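Local atomic coordinates of Alpha/beta hydrolase (Xanthomonas campestris pv. campestris, PDB entry 2QJW), a protein that is of unknown substrate but, as a putative member of the alpha/beta hydrolase superfamily, probably hydrolyses an ester, amide or related bond. Residues 115-120 and 139-144; 106-111 and 135-140. All coordinates share one frame; numbering follows the deposited sequence.

Interaction 1 (115-120 and 139-144)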
ATOM      1  N   LEU A 115     -21.100  -3.028  -2.343  1.00 11.95           N
ATOM      2  CA  LEU A 115     -20.253  -2.062  -1.673  1.00 11.37           C
ATOM      3  C   LEU A 115     -20.206  -0.781  -2.447  1.00 10.96           C
ATOM      4  O   LEU A 115     -20.001  -0.787  -3.638  1.00 12.93           O
ATOM      5  CB  LEU A 115     -18.844  -2.601  -1.588  1.00 11.98           C
ATOM      6  CG  LEU A 115     -17.780  -1.816  -0.773  1.00 11.16           C
ATOM      7  CD1 LEU A 115     -18.064  -1.807   0.753  1.00 11.84           C
ATOM      8  CD2 LEU A 115     -16.417  -2.330  -1.105  1.00 12.86           C
ATOM      9  N   ASP A 116     -20.381   0.348  -1.733  1.00 11.80           N
ATOM     10  CA  ASP A 116     -20.239   1.692  -2.296  1.00 11.96           C
ATOM     11  C   ASP A 116     -19.790   2.587  -1.162  1.00 12.47           C
ATOM     12  O   ASP A 116     -19.893   2.229  -0.014  1.00 10.92           O
ATOM     13  CB  ASP A 116     -21.541   2.155  -2.947  1.00 12.82           C
ATOM     14  CG  ASP A 116     -21.374   3.323  -3.883  1.00 11.95           C
ATOM     15  OD1 ASP A 116     -20.275   3.624  -4.310  1.00 17.26           O
ATOM     16  OD2 ASP A 116     -22.425   3.870  -4.265  1.00 19.76           O
ATOM     17  N   ALA A 117     -19.351   3.785  -1.518  1.00 11.47           N
ATOM     18  CA  ALA A 117     -18.785   4.718  -0.583  1.00 10.18           C
ATOM     19  C   ALA A 117     -18.889   6.149  -1.118  1.00 12.34           C
ATOM     20  O   ALA A 117     -18.935   6.372  -2.317  1.00 12.63           O
ATOM     21  CB  ALA A 117     -17.321   4.359  -0.300  1.00 14.00           C
ATOM     22  N   ALA A 118     -18.837   7.101  -0.194  1.00 13.46           N
ATOM     23  CA  ALA A 118     -18.774   8.511  -0.540  1.00 12.48           C
ATOM     24  C   ALA A 118     -17.480   8.777  -1.283  1.00 14.12           C
ATOM     25  O   ALA A 118     -16.464   8.078  -1.117  1.00 11.96           O
ATOM     26  CB  ALA A 118     -18.785   9.313   0.738  1.00 16.09           C
ATOM     27  N   ALA A 119     -17.479   9.859  -2.036  1.00 12.56           N
ATOM     28  CA  ALA A 119     -16.346  10.288  -2.845  1.00 11.75           C
ATOM     29  C   ALA A 119     -15.353  11.098  -2.031  1.00 12.09           C
ATOM     30  O   ALA A 119     -15.028  12.227  -2.354  1.00 13.52           O
ATOM     31  CB  ALA A 119     -16.853  11.055  -4.061  1.00 12.73           C
ATOM     32  N   VAL A 120     -14.829  10.488  -0.982  1.00 10.53           N
ATOM     33  CA  VAL A 120     -13.877  11.020  -0.050  1.00 10.83           C
ATOM     34  C   VAL A 120     -12.599  10.147  -0.063  1.00 11.34           C
ATOM     35  O   VAL A 120     -12.591   9.106  -0.711  1.00 11.63           O
ATOM     36  CB  VAL A 120     -14.493  11.070   1.345  1.00 12.73           C
ATOM     37  CG1 VAL A 120     -15.791  11.937   1.295  1.00 11.64           C
ATOM     38  CG2 VAL A 120     -14.816   9.686   1.926  1.00 11.97           C
ATOM     39  N   ILE A 139      -9.619  -5.127  -6.024  1.00  9.59           N
ATOM     40  CA  ILE A 139      -8.826  -4.410  -6.978  1.00  9.39           C
ATOM     41  C   ILE A 139      -9.763  -3.679  -7.955  1.00  8.55           C
ATOM     42  O   ILE A 139      -9.609  -2.472  -8.215  1.00 10.93           O
ATOM     43  CB  ILE A 139      -7.863  -5.352  -7.761  1.00  9.89           C
ATOM     44  CG1 ILE A 139      -6.763  -5.805  -6.769  1.00 10.22           C
ATOM     45  CG2 ILE A 139      -7.349  -4.645  -9.037  1.00 11.31           C
ATOM     46  CD1 ILE A 139      -6.050  -7.130  -7.193  1.00 11.22           C
ATOM     47  N   ALA A 140     -10.808  -4.349  -8.486  1.00  9.94           N
ATOM     48  CA  ALA A 140     -11.715  -3.678  -9.446  1.00 11.79           C
ATOM     49  C   ALA A 140     -12.493  -2.522  -8.784  1.00 10.60           C
ATOM     50  O   ALA A 140     -12.695  -1.474  -9.374  1.00 11.55           O
ATOM     51  CB  ALA A 140     -12.660  -4.672 -10.128  1.00 13.61           C
ATOM     52  N   TRP A 141     -12.960  -2.731  -7.563  1.00 10.16           N
ATOM     53  CA  TRP A 141     -13.726  -1.725  -6.855  1.00 10.50           C
ATOM     54  C   TRP A 141     -12.856  -0.530  -6.579  1.00  9.22           C
ATOM     55  O   TRP A 141     -13.256   0.638  -6.814  1.00 11.20           O
ATOM     56  CB  TRP A 141     -14.218  -2.330  -5.530  1.00 11.71           C
ATOM     57  CG  TRP A 141     -15.222  -1.526  -4.766  1.00 11.44           C
ATOM     58  CD1 TRP A 141     -16.561  -1.525  -4.939  1.00 12.76           C
ATOM     59  CD2 TRP A 141     -14.943  -0.472  -3.834  1.00  9.91           C
ATOM     60  NE1 TRP A 141     -17.145  -0.583  -4.132  1.00 11.30           N
ATOM     61  CE2 TRP A 141     -16.160   0.054  -3.422  1.00 10.56           C
ATOM     62  CE3 TRP A 141     -13.769   0.041  -3.254  1.00  9.86           C
ATOM     63  CZ2 TRP A 141     -16.245   1.109  -2.485  1.00 11.32           C
ATOM     64  CZ3 TRP A 141     -13.858   1.064  -2.328  1.00 12.88           C
ATOM     65  CH2 TRP A 141     -15.070   1.571  -1.939  1.00 11.08           C
ATOM     66  N   ALA A 142     -11.624  -0.772  -6.104  1.00  9.44           N
ATOM     67  CA  ALA A 142     -10.711   0.308  -5.846  1.00  9.53           C
ATOM     68  C   ALA A 142     -10.273   1.047  -7.110  1.00  9.10           C
ATOM     69  O   ALA A 142     -10.150   2.283  -7.141  1.00 10.19           O
ATOM     70  CB  ALA A 142      -9.471  -0.227  -5.096  1.00  9.71           C
ATOM     71  N   GLN A 143      -9.998   0.296  -8.174  1.00 10.91           N
ATOM     72  CA  GLN A 143      -9.551   0.886  -9.461  1.00 10.93           C
ATOM     73  C   GLN A 143     -10.598   1.883 -10.009  1.00 12.12           C
ATOM     74  O   GLN A 143     -10.256   2.958 -10.531  1.00 12.80           O
ATOM     75  CB  GLN A 143      -9.226  -0.198 -10.474  1.00 11.65           C
ATOM     76  CG  GLN A 143      -8.624   0.334 -11.778  1.00 13.00           C
ATOM     77  CD  GLN A 143      -7.794  -0.700 -12.509  1.00 18.98           C
ATOM     78  OE1 GLN A 143      -7.978  -1.895 -12.352  1.00 25.77           O
ATOM     79  NE2 GLN A 143      -6.852  -0.225 -13.311  1.00 25.28           N
ATOM     80  N   ALA A 144     -11.869   1.534  -9.852  1.00 12.26           N
ATOM     81  CA  ALA A 144     -12.969   2.382 -10.381  1.00 12.57           C
ATOM     82  C   ALA A 144     -12.993   3.737  -9.712  1.00 15.71           C
ATOM     83  O   ALA A 144     -13.444   4.727 -10.278  1.00 16.04           O
ATOM     84  CB  ALA A 144     -14.323   1.657 -10.200  1.00 13.63           C
TER
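Leu115 and Trp141 meet twice, once through a polar bond at the indole edge and once through a methyl on the indole face. The polar bond runs from Trp141 NE1 to Leu115 O, 2.9 Å long with an N-H...O angle of 155°. The oxygen lies close to the indole plane, yet NE1 stands well above the plane of the Leu115 carbonyl, 70° out of it, so the bond is well directed for the donor but not aimed at a lone pair of the acceptor. It gives the indole N-H of this buried ring a partner and, with the methyl on its face, helps hold the ring in this orientation.

The CH-pi contact comes from Leu115 CD2, which sits 3.5 Å from the centroid of the five-membered ring and nearly on its normal. Its closest approach is to Trp141 CE2, at 3.3 Å, which is tight packing. With CG anti to the backbone N (chi1 -170°), the indole of Trp141 reaches away from its helix to the loop.

Apolar contact continues along the ring edge, where Ala117 CB is 3.9 Å from Trp141 CH2, near the ring plane. Arg145 makes a cation-pi contact with the same indole and a salt bridge with Asp116 OD1, which also accepts a weak bond from Ala117 N. The tryptophan thus joins helix 135-145 to the loop between strands 99-103 and 122-127, within the parallel-sheet alpha/beta hydrolase fold.

Interaction 2 (106-111 and 135-140)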
ATOM      1  N   PRO A 106     -15.781  -6.531   1.849  1.00 11.20           N
ATOM      2  CA  PRO A 106     -16.493  -7.341   0.854  1.00 10.76           C
ATOM      3  C   PRO A 106     -17.158  -6.431  -0.168  1.00 12.19           C
ATOM      4  O   PRO A 106     -17.715  -5.384   0.177  1.00 13.35           O
ATOM      5  CB  PRO A 106     -17.545  -8.053   1.672  1.00 15.59           C
ATOM      6  CG  PRO A 106     -17.796  -7.196   2.799  1.00 16.02           C
ATOM      7  CD  PRO A 106     -16.508  -6.408   3.114  1.00 14.64           C
ATOM      8  N   THR A 107     -17.136  -6.810  -1.433  1.00 12.30           N
ATOM      9  CA  THR A 107     -17.740  -6.018  -2.477  1.00 12.38           C
ATOM     10  C   THR A 107     -19.198  -6.459  -2.707  1.00 14.99           C
ATOM     11  O   THR A 107     -19.944  -5.685  -3.243  1.00 16.19           O
ATOM     12  CB  THR A 107     -16.953  -6.060  -3.779  1.00 13.36           C
ATOM     13  OG1 THR A 107     -16.972  -7.416  -4.287  1.00 16.80           O
ATOM     14  CG2 THR A 107     -15.498  -5.611  -3.547  1.00 15.01           C
ATOM     15  N   LYS A 108     -19.558  -7.680  -2.304  1.00 19.55           N
ATOM     16  CA  LYS A 108     -20.894  -8.222  -2.498  1.00 23.15           C
ATOM     17  C   LYS A 108     -21.474  -8.587  -1.141  1.00 23.23           C
ATOM     18  O   LYS A 108     -20.735  -9.024  -0.254  1.00 24.03           O
ATOM     19  CB  LYS A 108     -20.781  -9.480  -3.341  1.00 23.03           C
ATOM     20  CG  LYS A 108     -20.060  -9.339  -4.691  1.00 29.06           C
ATOM     21  CD  LYS A 108     -19.801 -10.721  -5.335  1.00 29.62           C
ATOM     22  CE  LYS A 108     -18.850 -10.615  -6.530  1.00 34.48           C
ATOM     23  NZ  LYS A 108     -18.917 -11.816  -7.404  1.00 42.07           N
HETATM   24  N   MSE A 109     -22.788  -8.450  -0.989  0.50 21.09           N
HETATM   25  CA  MSE A 109     -23.446  -8.718   0.282  0.50 20.98           C
HETATM   26  C   MSE A 109     -24.817  -9.343   0.014  0.50 22.57           C
HETATM   27  O   MSE A 109     -25.828  -8.774   0.402  0.50 21.69           O
HETATM   28  CB  MSE A 109     -23.536  -7.405   1.079  0.50 19.79           C
HETATM   29  CG  MSE A 109     -24.056  -7.473   2.545  0.50 18.67           C
HETATM   30 SE   MSE A 109     -23.029  -8.532   3.739  0.45 19.73          SE
HETATM   31  CE  MSE A 109     -21.316  -7.655   3.620  0.50 14.08           C
ATOM     32  N   GLY A 110     -24.806 -10.457  -0.727  1.00 25.74           N
ATOM     33  CA  GLY A 110     -26.006 -11.236  -1.037  1.00 27.99           C
ATOM     34  C   GLY A 110     -27.097 -10.345  -1.572  1.00 26.23           C
ATOM     35  O   GLY A 110     -26.882  -9.583  -2.525  1.00 26.97           O
ATOM     36  N   PRO A 111     -28.279 -10.375  -0.938  1.00 24.88           N
ATOM     37  CA  PRO A 111     -29.355  -9.508  -1.395  1.00 24.35           C
ATOM     38  C   PRO A 111     -29.230  -8.041  -0.978  1.00 22.75           C
ATOM     39  O   PRO A 111     -30.012  -7.229  -1.426  1.00 22.48           O
ATOM     40  CB  PRO A 111     -30.590 -10.129  -0.717  1.00 23.01           C
ATOM     41  CG  PRO A 111     -30.039 -10.660   0.530  1.00 27.70           C
ATOM     42  CD  PRO A 111     -28.704 -11.193   0.215  1.00 25.22           C
ATOM     43  N   ALA A 135      -9.243 -11.141  -4.268  1.00 10.51           N
ATOM     44  CA  ALA A 135      -8.488  -9.887  -4.403  1.00 10.49           C
ATOM     45  C   ALA A 135      -8.917  -9.120  -5.651  1.00 10.69           C
ATOM     46  O   ALA A 135      -8.986  -7.884  -5.659  1.00 10.31           O
ATOM     47  CB  ALA A 135      -6.992 -10.162  -4.463  1.00 12.26           C
ATOM     48  N   ALA A 136      -9.187  -9.787  -6.775  1.00 11.56           N
ATOM     49  CA  ALA A 136      -9.576  -9.139  -8.003  1.00 10.63           C
ATOM     50  C   ALA A 136     -10.822  -8.284  -7.837  1.00  9.58           C
ATOM     51  O   ALA A 136     -10.935  -7.220  -8.452  1.00 12.38           O
ATOM     52  CB  ALA A 136      -9.792 -10.172  -9.145  1.00 11.04           C
ATOM     53  N   ASP A 137     -11.715  -8.699  -6.958  1.00 11.00           N
ATOM     54  CA  ASP A 137     -12.975  -7.993  -6.742  1.00 11.11           C
ATOM     55  C   ASP A 137     -12.685  -6.648  -6.076  1.00 10.01           C
ATOM     56  O   ASP A 137     -13.285  -5.630  -6.447  1.00 10.96           O
ATOM     57  CB  ASP A 137     -13.958  -8.823  -5.909  1.00 11.35           C
ATOM     58  CG  ASP A 137     -14.527 -10.037  -6.670  1.00 14.05           C
ATOM     59  OD1 ASP A 137     -14.261 -10.177  -7.878  1.00 17.65           O
ATOM     60  OD2 ASP A 137     -15.260 -10.759  -6.003  1.00 16.67           O
ATOM     61  N   VAL A 138     -11.788  -6.653  -5.079  1.00  9.58           N
ATOM     62  CA  VAL A 138     -11.401  -5.397  -4.381  1.00  8.63           C
ATOM     63  C   VAL A 138     -10.517  -4.531  -5.245  1.00  8.60           C
ATOM     64  O   VAL A 138     -10.693  -3.302  -5.323  1.00  9.68           O
ATOM     65  CB  VAL A 138     -10.725  -5.753  -3.064  1.00 10.41           C
ATOM     66  CG1 VAL A 138     -10.149  -4.488  -2.352  1.00 10.58           C
ATOM     67  CG2 VAL A 138     -11.709  -6.452  -2.136  1.00 12.98           C
ATOM     68  N   ILE A 139      -9.619  -5.127  -6.024  1.00  9.59           N
ATOM     69  CA  ILE A 139      -8.826  -4.410  -6.978  1.00  9.39           C
ATOM     70  C   ILE A 139      -9.763  -3.679  -7.955  1.00  8.55           C
ATOM     71  O   ILE A 139      -9.609  -2.472  -8.215  1.00 10.93           O
ATOM     72  CB  ILE A 139      -7.863  -5.352  -7.761  1.00  9.89           C
ATOM     73  CG1 ILE A 139      -6.763  -5.805  -6.769  1.00 10.22           C
ATOM     74  CG2 ILE A 139      -7.349  -4.645  -9.037  1.00 11.31           C
ATOM     75  CD1 ILE A 139      -6.050  -7.130  -7.193  1.00 11.22           C
ATOM     76  N   ALA A 140     -10.808  -4.349  -8.486  1.00  9.94           N
ATOM     77  CA  ALA A 140     -11.715  -3.678  -9.446  1.00 11.79           C
ATOM     78  C   ALA A 140     -12.493  -2.522  -8.784  1.00 10.60           C
ATOM     79  O   ALA A 140     -12.695  -1.474  -9.374  1.00 11.55           O
ATOM     80  CB  ALA A 140     -12.660  -4.672 -10.128  1.00 13.61           C
TER
HETATM   81  O   HOH W   1     -16.086  -9.995  -3.576  1.00 24.63           O
HETATM   82  O   HOH W   2     -16.789 -10.833  -9.361  1.00 48.62           O
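Asp137 OD2 accepts a hydrogen bond from a water at 2.7 Å, and the same water is bonded to Thr107 OG1 at 2.8 Å, making a one-water bridge from helix to loop. In this alpha/beta hydrolase fold the bridge ties the first turn of helix 135-145 to the loop that follows strand 99-103. A second water donates to Asp137 OD1 at 3.0 Å and accepts from Lys108 NZ at 3.1 Å. Both oxygens of the carboxylate are therefore engaged through solvent. The opposite charges remain beyond salt-bridge range, with Lys108 NZ 4.1 Å from Asp137 OD2, and the attraction between them is probably modest.

The outstretched lysine crosses the aspartate at about a right angle and brings its CE alongside OD2. Direct contact is made by Thr107 and by this lysine CE. Thr107 gives its two branches different tasks: a chi1 of 64° places OG1 flanked by N and C of its own backbone, where it faces the water and Asp137 CB, while CG2 meets the helix backbone. That methyl packs 3.6 Å from Asp137 O and, more loosely, 4.1 Å from Val138 CG2.

In the fold
Interactions 1 and 2 lie about 10 Å apart, centre to centre, and join the same two elements: helix 135-145 and the long loop between strands 99-103 and 122-127. Three contacts connect them. Leu115 N is 3.0 Å from Thr107 O, a probable hydrogen bond that closes the loop on itself; Leu115 CB packs 3.5 Å from Pro106 O; and Thr107 CG2 lies 4.0 Å from Trp141 CB, so one methyl packs on the helix in both places. Val138 of interaction 2 comes close to the putative triad of Ser82, His156 and Asp130 but makes no contact with it. Ile139, common to both helix segments, packs on Ile139 of the second subunit.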